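Local atomic coordinates of choline binding protein A (Lactobacillus salivarius str. Ren, PDB entry 5GT1), a protein that probably binds choline at the cell surface and contributes to bacterial adhesion to intestinal epithelium, and carries the zinc-binding peptidase family M23 domain examined here. Residues A[72-82]-A[93-104]; A[57-68]-A[131-139]. All coordinates share one frame; numbering follows the deposited sequence.

Contact 1: A[72-82]-A[93-104]; sequences VHAVHSGVVTQ and VVVRSDEYTFVY
V79 and R96 face each other as an antiparallel hydrogen-bonded pair, V79 N to R96 O and R96 N to V79 O both measuring 2.9 Å. V80 and V95 follow as a non-hydrogen-bonded pair. Beyond them V94 meets two residues at once: its O accepts from T81 N, and its N reaches Q82 O at 2.8 Å. Where the pairing starts, V95 CG1 lies 3.6 Å from G78 CA, and a CB on G78 would clash with it.

A second set of polar links gathers on the phenol oxygen of Y104. V75 N points at Y104 OH from 2.9 Å in a nearly straight bond (167°), close to the ring plane. Water 1 lies 2.7 Å from Y104 OH and donates to H76 O. Farther along, H76 NE2 hydrogen-bonds D23 OD1.

Side-chain packing joins the same segments. V75 CG2 touches F102 CD1 at 3.7 Å. H76 CB sits 3.3 Å from F102 CZ; with CG turned anti to the backbone N (chi1 -169°), the imidazole runs nearly parallel to the phenyl ring (19°) but slid aside, with little overlap. V80 and V95 both pack on I122, whereas Q82 and V94 lean on helix 146-151.

The offset of T81 and Q82 against V94 is a classic beta bulge, set in the hairpin of strands 78-86 and 92-96 within the antiparallel sheet of the M23 domain.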
loop_
_atom_site.group_PDB
_atom_site.type_symbol
_atom_site.label_atom_id
_atom_site.label_comp_id
_atom_site.label_asym_id
_atom_site.label_seq_id
_atom_site.Cartn_x
_atom_site.Cartn_y
_atom_site.Cartn_z
ATOM N N VAL A 72 1.421 3.042 10.720
ATOM C CA VAL A 72 1.351 2.208 9.520
ATOM C C VAL A 72 2.597 1.323 9.501
ATOM O O VAL A 72 3.711 1.832 9.404
ATOM C CB VAL A 72 1.316 3.067 8.237
ATOM C CG1 VAL A 72 1.373 2.167 6.994
ATOM C CG2 VAL A 72 0.059 3.946 8.222
ATOM N N HIS A 73 2.398 0.007 9.599
ATOM C CA HIS A 73 3.506 -0.962 9.682
ATOM C C HIS A 73 3.840 -1.513 8.325
ATOM O O HIS A 73 2.939 -1.872 7.563
ATOM C CB HIS A 73 3.127 -2.120 10.615
ATOM C CG HIS A 73 3.023 -1.719 12.074
ATOM N ND1 HIS A 73 1.913 -1.140 12.594
ATOM C CD2 HIS A 73 3.938 -1.818 13.113
ATOM C CE1 HIS A 73 2.107 -0.887 13.911
ATOM N NE2 HIS A 73 3.347 -1.296 14.230
ATOM N N ALA A 74 5.132 -1.600 8.009
ATOM C CA ALA A 74 5.573 -2.093 6.713
ATOM C C ALA A 74 5.096 -3.530 6.548
ATOM O O ALA A 74 5.189 -4.341 7.490
ATOM C CB ALA A 74 7.086 -2.017 6.603
ATOM N N VAL A 75 4.582 -3.841 5.363
ATOM C CA VAL A 75 4.003 -5.167 5.095
ATOM C C VAL A 75 5.086 -6.174 4.690
ATOM O O VAL A 75 4.823 -7.381 4.631
ATOM C CB VAL A 75 2.874 -5.129 4.030
ATOM C CG1 VAL A 75 1.766 -4.165 4.455
ATOM C CG2 VAL A 75 3.404 -4.770 2.639
ATOM N N HIS A 76 6.289 -5.663 4.427
ATOM C CA HIS A 76 7.394 -6.458 3.900
ATOM C C HIS A 76 8.655 -5.648 3.990
ATOM O O HIS A 76 8.606 -4.417 3.953
ATOM C CB HIS A 76 7.113 -6.811 2.433
ATOM C CG HIS A 76 8.050 -7.857 1.858
ATOM N ND1 HIS A 76 9.226 -7.535 1.286
ATOM C CD2 HIS A 76 7.936 -9.245 1.781
ATOM C CE1 HIS A 76 9.854 -8.669 0.867
ATOM N NE2 HIS A 76 9.061 -9.718 1.165
ATOM N N SER A 77 9.798 -6.323 4.089
ATOM C CA SER A 77 11.104 -5.646 4.142
ATOM C C SER A 77 11.488 -4.973 2.831
ATOM O O SER A 77 10.965 -5.295 1.772
ATOM C CB SER A 77 12.195 -6.635 4.564
ATOM O OG SER A 77 11.849 -7.218 5.826
ATOM N N GLY A 78 12.411 -4.024 2.890
ATOM C CA GLY A 78 12.853 -3.374 1.664
ATOM C C GLY A 78 13.660 -2.144 1.988
ATOM O O GLY A 78 14.011 -1.915 3.145
ATOM N N VAL A 79 13.938 -1.349 0.965
ATOM C CA VAL A 79 14.607 -0.070 1.155
ATOM C C VAL A 79 13.697 1.056 0.643
ATOM O O VAL A 79 13.082 0.940 -0.423
ATOM C CB VAL A 79 15.997 -0.047 0.460
ATOM C CG1 VAL A 79 15.852 -0.222 -1.042
ATOM C CG2 VAL A 79 16.725 1.254 0.766
ATOM N N VAL A 80 13.618 2.144 1.402
ATOM C CA VAL A 80 12.828 3.290 0.987
ATOM C C VAL A 80 13.548 3.964 -0.193
ATOM O O VAL A 80 14.698 4.394 -0.060
ATOM C CB VAL A 80 12.605 4.273 2.155
ATOM C CG1 VAL A 80 11.804 5.492 1.706
ATOM C CG2 VAL A 80 11.927 3.569 3.333
ATOM N N THR A 81 12.877 4.039 -1.340
ATOM C CA THR A 81 13.487 4.606 -2.544
ATOM C C THR A 81 12.998 6.013 -2.829
ATOM O O THR A 81 13.700 6.816 -3.450
ATOM C CB THR A 81 13.245 3.724 -3.792
ATOM O OG1 THR A 81 11.849 3.474 -3.954
ATOM C CG2 THR A 81 13.963 2.403 -3.662
ATOM N N GLN A 82 11.792 6.321 -2.374
ATOM C CA GLN A 82 11.163 7.565 -2.758
ATOM C C GLN A 82 10.117 7.999 -1.748
ATOM O O GLN A 82 9.340 7.180 -1.236
ATOM C CB GLN A 82 10.539 7.402 -4.148
ATOM C CG GLN A 82 10.110 8.693 -4.822
ATOM C CD GLN A 82 9.581 8.446 -6.224
ATOM O OE1 GLN A 82 10.259 7.847 -7.062
ATOM N NE2 GLN A 82 8.364 8.895 -6.480
ATOM N N VAL A 93 5.049 6.924 0.192
ATOM C CA VAL A 93 6.354 6.327 0.430
ATOM C C VAL A 93 6.462 5.097 -0.450
ATOM O O VAL A 93 5.524 4.296 -0.502
ATOM C CB VAL A 93 6.489 5.880 1.896
ATOM C CG1 VAL A 93 7.863 5.277 2.160
ATOM C CG2 VAL A 93 6.218 7.050 2.818
ATOM N N VAL A 94 7.591 4.965 -1.148
ATOM C CA VAL A 94 7.883 3.802 -1.985
ATOM C C VAL A 94 9.012 2.984 -1.342
ATOM O O VAL A 94 10.078 3.522 -0.996
ATOM C CB VAL A 94 8.268 4.220 -3.431
ATOM C CG1 VAL A 94 8.488 2.993 -4.325
ATOM C CG2 VAL A 94 7.188 5.137 -4.011
ATOM N N VAL A 95 8.751 1.696 -1.148
ATOM C CA VAL A 95 9.723 0.752 -0.608
ATOM C C VAL A 95 9.946 -0.340 -1.657
ATOM O O VAL A 95 8.986 -0.887 -2.203
ATOM C CB VAL A 95 9.222 0.109 0.713
ATOM C CG1 VAL A 95 10.211 -0.939 1.211
ATOM C CG2 VAL A 95 8.996 1.168 1.788
ATOM N N ARG A 96 11.214 -0.647 -1.943
ATOM C CA ARG A 96 11.557 -1.660 -2.947
ATOM C C ARG A 96 12.261 -2.819 -2.282
ATOM O O ARG A 96 13.223 -2.610 -1.557
ATOM C CB ARG A 96 12.455 -1.066 -4.042
ATOM C CG ARG A 96 12.976 -2.088 -5.055
ATOM C CD ARG A 96 11.934 -2.477 -6.097
ATOM N NE ARG A 96 12.302 -3.718 -6.791
ATOM C CZ ARG A 96 11.524 -4.381 -7.649
ATOM N NH1 ARG A 96 10.299 -3.944 -7.944
ATOM N NH2 ARG A 96 11.976 -5.500 -8.218
ATOM N N SER A 97 11.749 -4.030 -2.492
ATOM C CA SER A 97 12.429 -5.249 -2.061
ATOM C C SER A 97 13.074 -5.910 -3.293
ATOM O O SER A 97 13.161 -5.287 -4.352
ATOM C CB SER A 97 11.447 -6.202 -1.376
ATOM O OG SER A 97 10.499 -6.720 -2.294
ATOM N N ASP A 98 13.512 -7.160 -3.175
ATOM C CA ASP A 98 14.148 -7.825 -4.321
ATOM C C ASP A 98 13.196 -7.971 -5.502
ATOM O O ASP A 98 13.581 -7.776 -6.657
ATOM C CB ASP A 98 14.702 -9.187 -3.910
ATOM C CG ASP A 98 16.112 -9.088 -3.343
ATOM O OD1 ASP A 98 16.411 -9.799 -2.350
ATOM O OD2 ASP A 98 16.916 -8.292 -3.892
ATOM N N GLU A 99 11.940 -8.275 -5.193
ATOM C CA GLU A 99 10.938 -8.639 -6.177
ATOM C C GLU A 99 9.865 -7.556 -6.377
ATOM O O GLU A 99 9.283 -7.435 -7.459
ATOM C CB GLU A 99 10.284 -9.940 -5.702
ATOM C CG GLU A 99 9.698 -10.830 -6.780
ATOM C CD GLU A 99 9.239 -12.195 -6.254
ATOM O OE1 GLU A 99 8.611 -12.947 -7.030
ATOM O OE2 GLU A 99 9.496 -12.534 -5.075
ATOM N N TYR A 100 9.611 -6.757 -5.342
ATOM C CA TYR A 100 8.409 -5.904 -5.348
ATOM C C TYR A 100 8.649 -4.443 -5.033
ATOM O O TYR A 100 9.551 -4.094 -4.267
ATOM C CB TYR A 100 7.369 -6.444 -4.357
ATOM C CG TYR A 100 6.856 -7.839 -4.645
ATOM C CD1 TYR A 100 5.983 -8.081 -5.712
ATOM C CD2 TYR A 100 7.214 -8.915 -3.820
ATOM C CE1 TYR A 100 5.499 -9.366 -5.958
ATOM C CE2 TYR A 100 6.730 -10.197 -4.054
ATOM C CZ TYR A 100 5.878 -10.415 -5.121
ATOM O OH TYR A 100 5.401 -11.683 -5.354
ATOM N N THR A 101 7.807 -3.595 -5.619
ATOM C CA THR A 101 7.695 -2.205 -5.216
ATOM C C THR A 101 6.386 -2.034 -4.444
ATOM O O THR A 101 5.304 -2.376 -4.952
ATOM C CB THR A 101 7.684 -1.284 -6.445
ATOM O OG1 THR A 101 8.867 -1.516 -7.231
ATOM C CG2 THR A 101 7.619 0.181 -6.018
ATOM N N PHE A 102 6.495 -1.522 -3.218
ATOM C CA PHE A 102 5.349 -1.245 -2.353
ATOM C C PHE A 102 5.118 0.258 -2.311
ATOM O O PHE A 102 6.057 1.022 -2.083
ATOM C CB PHE A 102 5.642 -1.760 -0.933
ATOM C CG PHE A 102 5.976 -3.234 -0.873
ATOM C CD1 PHE A 102 4.986 -4.174 -0.596
ATOM C CD2 PHE A 102 7.297 -3.682 -1.059
ATOM C CE1 PHE A 102 5.297 -5.534 -0.540
ATOM C CE2 PHE A 102 7.612 -5.024 -1.006
ATOM C CZ PHE A 102 6.618 -5.954 -0.745
ATOM N N VAL A 103 3.881 0.686 -2.534
ATOM C CA VAL A 103 3.533 2.108 -2.425
ATOM C C VAL A 103 2.557 2.312 -1.262
ATOM O O VAL A 103 1.474 1.723 -1.248
ATOM C CB VAL A 103 2.933 2.642 -3.745
ATOM C CG1 VAL A 103 2.683 4.151 -3.657
ATOM C CG2 VAL A 103 3.864 2.305 -4.907
ATOM N N TYR A 104 2.947 3.118 -0.277
ATOM C CA TYR A 104 2.050 3.476 0.821
ATOM C C TYR A 104 1.603 4.905 0.564
ATOM O O TYR A 104 2.419 5.830 0.592
ATOM C CB TYR A 104 2.767 3.407 2.186
ATOM C CG TYR A 104 3.362 2.057 2.511
ATOM C CD1 TYR A 104 2.708 1.176 3.386
ATOM C CD2 TYR A 104 4.578 1.651 1.948
ATOM C CE1 TYR A 104 3.253 -0.077 3.684
ATOM C CE2 TYR A 104 5.118 0.401 2.235
ATOM C CZ TYR A 104 4.440 -0.455 3.099
ATOM O OH TYR A 104 4.988 -1.693 3.393
HETATM O O HOH W 1 7.165 -2.772 2.283
#

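Contact 2: A[57-68]-A[131-139]; sequences HDGLDFGSIDHP and RDTSHLHLG. With ZN (zinc ion), chain B.
H57, D61 and H137 converge on one zinc ion, with H57 NE2, D61 OD1 and H137 ND1 each 2.1 Å from the metal. The two imidazoles come from opposite directions, their planes 75° apart. H57 ND1, on the far side of its ring, bonds L42 O, which probably helps fix the ring's rotation. Beneath the site strands 60-63 and 135-139 pair antiparallel, F62 N reaching L136 O at 2.7 Å. On the face away from the metal F62 lies alongside L136 and L138, its CD2 4.1 Å from L136 CD2.

H57 and D61 make up the HxxxD motif of M23 peptidases, and H135 and H137 the HxH motif.

Close packing continues at R131. Bent at chi3 (53°), it lays its guanidinium against the turn after strand 60-63: S64 CA stands 3.4 Å above one face of the guanidinium, while R131 NH2 meets H67 O in the plane at 2.7 Å. R131 NH1 adds weak bonds to F62 O and H67 O. An alanine here would take away the guanidinium and is likely to leave H67 O without these donors and the turn freer to shift.

The other side of the zinc is wetter. Waters 3, 5 and 6 complete its six ligands, and water 5 lies 2.9 Å from H135 NE2. H137 NE2 donates to water 2 at 2.8 Å. At the strand end S64 N still bonds S134 O, the donor standing above the carbonyl plane, but S134 itself is exposed and water 4 bonds its carbonyl only weakly.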
loop_
_atom_site.group_PDB
_atom_site.type_symbol
_atom_site.label_atom_id
_atom_site.label_comp_id
_atom_site.label_asym_id
_atom_site.label_seq_id
_atom_site.Cartn_x
_atom_site.Cartn_y
_atom_site.Cartn_z
ATOM N N HIS A 57 -9.423 -0.581 -9.331
ATOM C CA HIS A 57 -8.714 -0.089 -8.150
ATOM C C HIS A 57 -7.369 -0.773 -8.102
ATOM O O HIS A 57 -7.301 -2.004 -7.958
ATOM C CB HIS A 57 -9.534 -0.393 -6.901
ATOM C CG HIS A 57 -8.962 0.195 -5.627
ATOM N ND1 HIS A 57 -9.028 -0.449 -4.438
ATOM C CD2 HIS A 57 -8.269 1.395 -5.392
ATOM C CE1 HIS A 57 -8.424 0.309 -3.490
ATOM N NE2 HIS A 57 -7.963 1.433 -4.074
ATOM N N ASP A 58 -6.292 0.008 -8.206
ATOM C CA ASP A 58 -4.935 -0.540 -8.345
ATOM C C ASP A 58 -4.256 -0.866 -7.003
ATOM O O ASP A 58 -3.037 -1.031 -6.946
ATOM C CB ASP A 58 -4.032 0.403 -9.187
ATOM C CG ASP A 58 -3.690 1.722 -8.475
ATOM O OD1 ASP A 58 -4.383 2.123 -7.506
ATOM O OD2 ASP A 58 -2.701 2.369 -8.889
ATOM N N GLY A 59 -5.031 -0.937 -5.930
ATOM C CA GLY A 59 -4.438 -1.190 -4.623
ATOM C C GLY A 59 -5.488 -1.677 -3.668
ATOM O O GLY A 59 -6.576 -2.073 -4.092
ATOM N N LEU A 60 -5.151 -1.647 -2.381
ATOM C CA LEU A 60 -6.037 -2.091 -1.315
ATOM C C LEU A 60 -6.142 -0.965 -0.290
ATOM O O LEU A 60 -5.124 -0.479 0.196
ATOM C CB LEU A 60 -5.458 -3.347 -0.662
ATOM C CG LEU A 60 -6.301 -4.005 0.453
ATOM C CD1 LEU A 60 -7.665 -4.441 -0.072
ATOM C CD2 LEU A 60 -5.545 -5.184 1.061
ATOM N N ASP A 61 -7.369 -0.553 0.014
ATOM C CA ASP A 61 -7.597 0.521 0.978
ATOM C C ASP A 61 -7.866 -0.010 2.388
ATOM O O ASP A 61 -8.718 -0.883 2.582
ATOM C CB ASP A 61 -8.805 1.350 0.571
ATOM C CG ASP A 61 -8.568 2.163 -0.689
ATOM O OD1 ASP A 61 -7.410 2.294 -1.135
ATOM O OD2 ASP A 61 -9.570 2.696 -1.205
ATOM N N PHE A 62 -7.165 0.544 3.370
ATOM C CA PHE A 62 -7.381 0.205 4.775
ATOM C C PHE A 62 -7.952 1.454 5.433
ATOM O O PHE A 62 -7.209 2.406 5.662
ATOM C CB PHE A 62 -6.030 -0.139 5.425
ATOM C CG PHE A 62 -5.381 -1.396 4.878
ATOM C CD1 PHE A 62 -5.455 -2.588 5.599
ATOM C CD2 PHE A 62 -4.671 -1.377 3.669
ATOM C CE1 PHE A 62 -4.863 -3.752 5.112
ATOM C CE2 PHE A 62 -4.060 -2.539 3.183
ATOM C CZ PHE A 62 -4.160 -3.722 3.913
ATOM N N GLY A 63 -9.263 1.469 5.692
ATOM C CA GLY A 63 -9.910 2.642 6.296
ATOM C C GLY A 63 -9.644 2.755 7.779
ATOM O O GLY A 63 -9.396 1.750 8.453
ATOM N N SER A 64 -9.687 3.977 8.306
ATOM C CA SER A 64 -9.496 4.167 9.750
ATOM C C SER A 64 -10.613 3.490 10.557
ATOM O O SER A 64 -10.418 3.143 11.701
ATOM C CB SER A 64 -9.410 5.654 10.098
ATOM O OG SER A 64 -10.606 6.328 9.723
ATOM N N ILE A 65 -11.778 3.298 9.939
ATOM C CA ILE A 65 -12.903 2.612 10.605
ATOM C C ILE A 65 -12.750 1.090 10.572
ATOM O O ILE A 65 -12.799 0.427 11.621
ATOM C CB ILE A 65 -14.263 3.016 9.999
ATOM C CG1 ILE A 65 -14.498 4.522 10.188
ATOM C CG2 ILE A 65 -15.398 2.252 10.678
ATOM C CD1 ILE A 65 -15.515 5.101 9.226
ATOM N N ASP A 66 -12.578 0.539 9.375
ATOM C CA ASP A 66 -12.454 -0.916 9.192
ATOM C C ASP A 66 -11.116 -1.498 9.679
ATOM O O ASP A 66 -11.058 -2.658 10.132
ATOM C CB ASP A 66 -12.672 -1.276 7.725
ATOM C CG ASP A 66 -11.918 -0.359 6.788
ATOM O OD1 ASP A 66 -10.858 -0.758 6.266
ATOM O OD2 ASP A 66 -12.383 0.778 6.580
ATOM N N HIS A 67 -10.043 -0.702 9.585
ATOM C CA HIS A 67 -8.706 -1.138 10.031
ATOM C C HIS A 67 -8.091 -0.088 10.907
ATOM O O HIS A 67 -7.169 0.626 10.475
ATOM C CB HIS A 67 -7.799 -1.449 8.831
ATOM C CG HIS A 67 -8.240 -2.656 8.051
ATOM N ND1 HIS A 67 -9.314 -2.635 7.231
ATOM C CD2 HIS A 67 -7.752 -3.952 8.033
ATOM C CE1 HIS A 67 -9.490 -3.862 6.695
ATOM N NE2 HIS A 67 -8.534 -4.665 7.185
ATOM N N PRO A 68 -8.596 0.029 12.157
ATOM C CA PRO A 68 -8.157 1.110 13.035
ATOM C C PRO A 68 -6.699 0.981 13.448
ATOM O O PRO A 68 -6.131 -0.117 13.474
ATOM C CB PRO A 68 -9.104 1.005 14.259
ATOM C CG PRO A 68 -9.632 -0.394 14.226
ATOM C CD PRO A 68 -9.658 -0.799 12.777
ATOM N N ARG A 131 -1.009 7.316 10.112
ATOM C CA ARG A 131 -2.181 7.653 9.308
ATOM C C ARG A 131 -3.023 8.672 10.071
ATOM O O ARG A 131 -3.449 8.421 11.194
ATOM C CB ARG A 131 -3.031 6.407 8.998
ATOM C CG ARG A 131 -4.290 6.695 8.184
ATOM C CD ARG A 131 -5.175 5.450 8.042
ATOM N NE ARG A 131 -5.492 4.829 9.337
ATOM C CZ ARG A 131 -6.028 3.616 9.499
ATOM N NH1 ARG A 131 -6.349 2.853 8.454
ATOM N NH2 ARG A 131 -6.252 3.159 10.725
ATOM N N ASP A 132 -3.282 9.803 9.445
ATOM C CA ASP A 132 -4.188 10.771 10.052
ATOM C C ASP A 132 -5.304 11.158 9.087
ATOM O O ASP A 132 -6.005 12.141 9.312
ATOM C CB ASP A 132 -3.418 12.007 10.533
ATOM C CG ASP A 132 -2.728 12.743 9.403
ATOM O OD1 ASP A 132 -2.347 13.917 9.627
ATOM O OD2 ASP A 132 -2.557 12.169 8.300
ATOM N N THR A 133 -5.457 10.386 8.014
ATOM C CA THR A 133 -6.536 10.592 7.064
ATOM C C THR A 133 -7.507 9.421 7.204
ATOM O O THR A 133 -7.309 8.545 8.043
ATOM C CB THR A 133 -6.026 10.638 5.610
ATOM O OG1 THR A 133 -5.533 9.347 5.242
ATOM C CG2 THR A 133 -4.923 11.699 5.417
ATOM N N SER A 134 -8.528 9.381 6.354
ATOM C CA SER A 134 -9.517 8.318 6.452
ATOM C C SER A 134 -9.004 6.942 6.011
ATOM O O SER A 134 -9.642 5.938 6.311
ATOM C CB SER A 134 -10.760 8.679 5.645
ATOM O OG SER A 134 -10.424 8.738 4.274
ATOM N N HIS A 135 -7.894 6.886 5.266
ATOM C CA HIS A 135 -7.374 5.574 4.805
ATOM C C HIS A 135 -5.963 5.569 4.324
ATOM O O HIS A 135 -5.402 6.610 3.928
ATOM C CB HIS A 135 -8.257 4.975 3.702
ATOM C CG HIS A 135 -8.166 5.717 2.395
ATOM N ND1 HIS A 135 -8.626 6.977 2.245
ATOM C CD2 HIS A 135 -7.635 5.338 1.162
ATOM C CE1 HIS A 135 -8.406 7.389 0.978
ATOM N NE2 HIS A 135 -7.800 6.385 0.315
ATOM N N LEU A 136 -5.380 4.376 4.395
ATOM C CA LEU A 136 -4.151 4.048 3.719
ATOM C C LEU A 136 -4.545 3.302 2.456
ATOM O O LEU A 136 -5.402 2.421 2.499
ATOM C CB LEU A 136 -3.303 3.120 4.604
ATOM C CG LEU A 136 -2.170 2.341 3.910
ATOM C CD1 LEU A 136 -1.010 3.273 3.579
ATOM C CD2 LEU A 136 -1.694 1.182 4.784
ATOM N N HIS A 137 -3.922 3.660 1.337
ATOM C CA HIS A 137 -3.958 2.839 0.129
ATOM C C HIS A 137 -2.595 2.208 -0.054
ATOM O O HIS A 137 -1.560 2.906 -0.104
ATOM C CB HIS A 137 -4.368 3.704 -1.074
ATOM C CG HIS A 137 -4.208 3.038 -2.425
ATOM N ND1 HIS A 137 -5.261 2.781 -3.238
ATOM C CD2 HIS A 137 -3.062 2.629 -3.122
ATOM C CE1 HIS A 137 -4.813 2.218 -4.386
ATOM N NE2 HIS A 137 -3.469 2.132 -4.320
ATOM N N LEU A 138 -2.585 0.879 -0.148
ATOM C CA LEU A 138 -1.362 0.114 -0.382
ATOM C C LEU A 138 -1.378 -0.443 -1.803
ATOM O O LEU A 138 -2.352 -1.066 -2.204
ATOM C CB LEU A 138 -1.244 -1.035 0.625
ATOM C CG LEU A 138 -0.069 -2.007 0.434
ATOM C CD1 LEU A 138 1.296 -1.341 0.646
ATOM C CD2 LEU A 138 -0.237 -3.196 1.379
ATOM N N GLY A 139 -0.317 -0.180 -2.557
ATOM C CA GLY A 139 -0.177 -0.725 -3.910
ATOM C C GLY A 139 1.079 -1.569 -3.983
ATOM O O GLY A 139 2.098 -1.242 -3.361
HETATM ZN ZN ZN B . -7.280 3.182 -3.076
HETATM O O HOH W 2 -1.334 1.444 -6.056
HETATM O O HOH W 3 -9.432 4.485 -3.173
HETATM O O HOH W 4 -12.540 4.577 7.219
HETATM O O HOH W 5 -7.174 5.161 -2.259
HETATM O O HOH W 6 -7.177 4.467 -4.965
#

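Overall arrangement
From the N terminus, the chain first enters contact 2 through 57-68, which includes strand 60-63, then passes into 72-82; ten residues later 93-104 returns and closes contact 1. A longer excursion follows, through strands 121-122 and 127-130, before 131-139 comes back to pair with 57-68. Contact 1 is thus nested inside the loop of about sixty residues closed by contact 2. Their centres lie about 16 Å apart, on opposite sides of the chain's centre, yet strands 101-108 and 135-141 are neighbours in one sheet. V103 N probably bonds G139 O at 2.8 Å, and L138 packs on V75 and Y104, tying strand 101-108 and the 74-77 loop to the zinc-bearing strands.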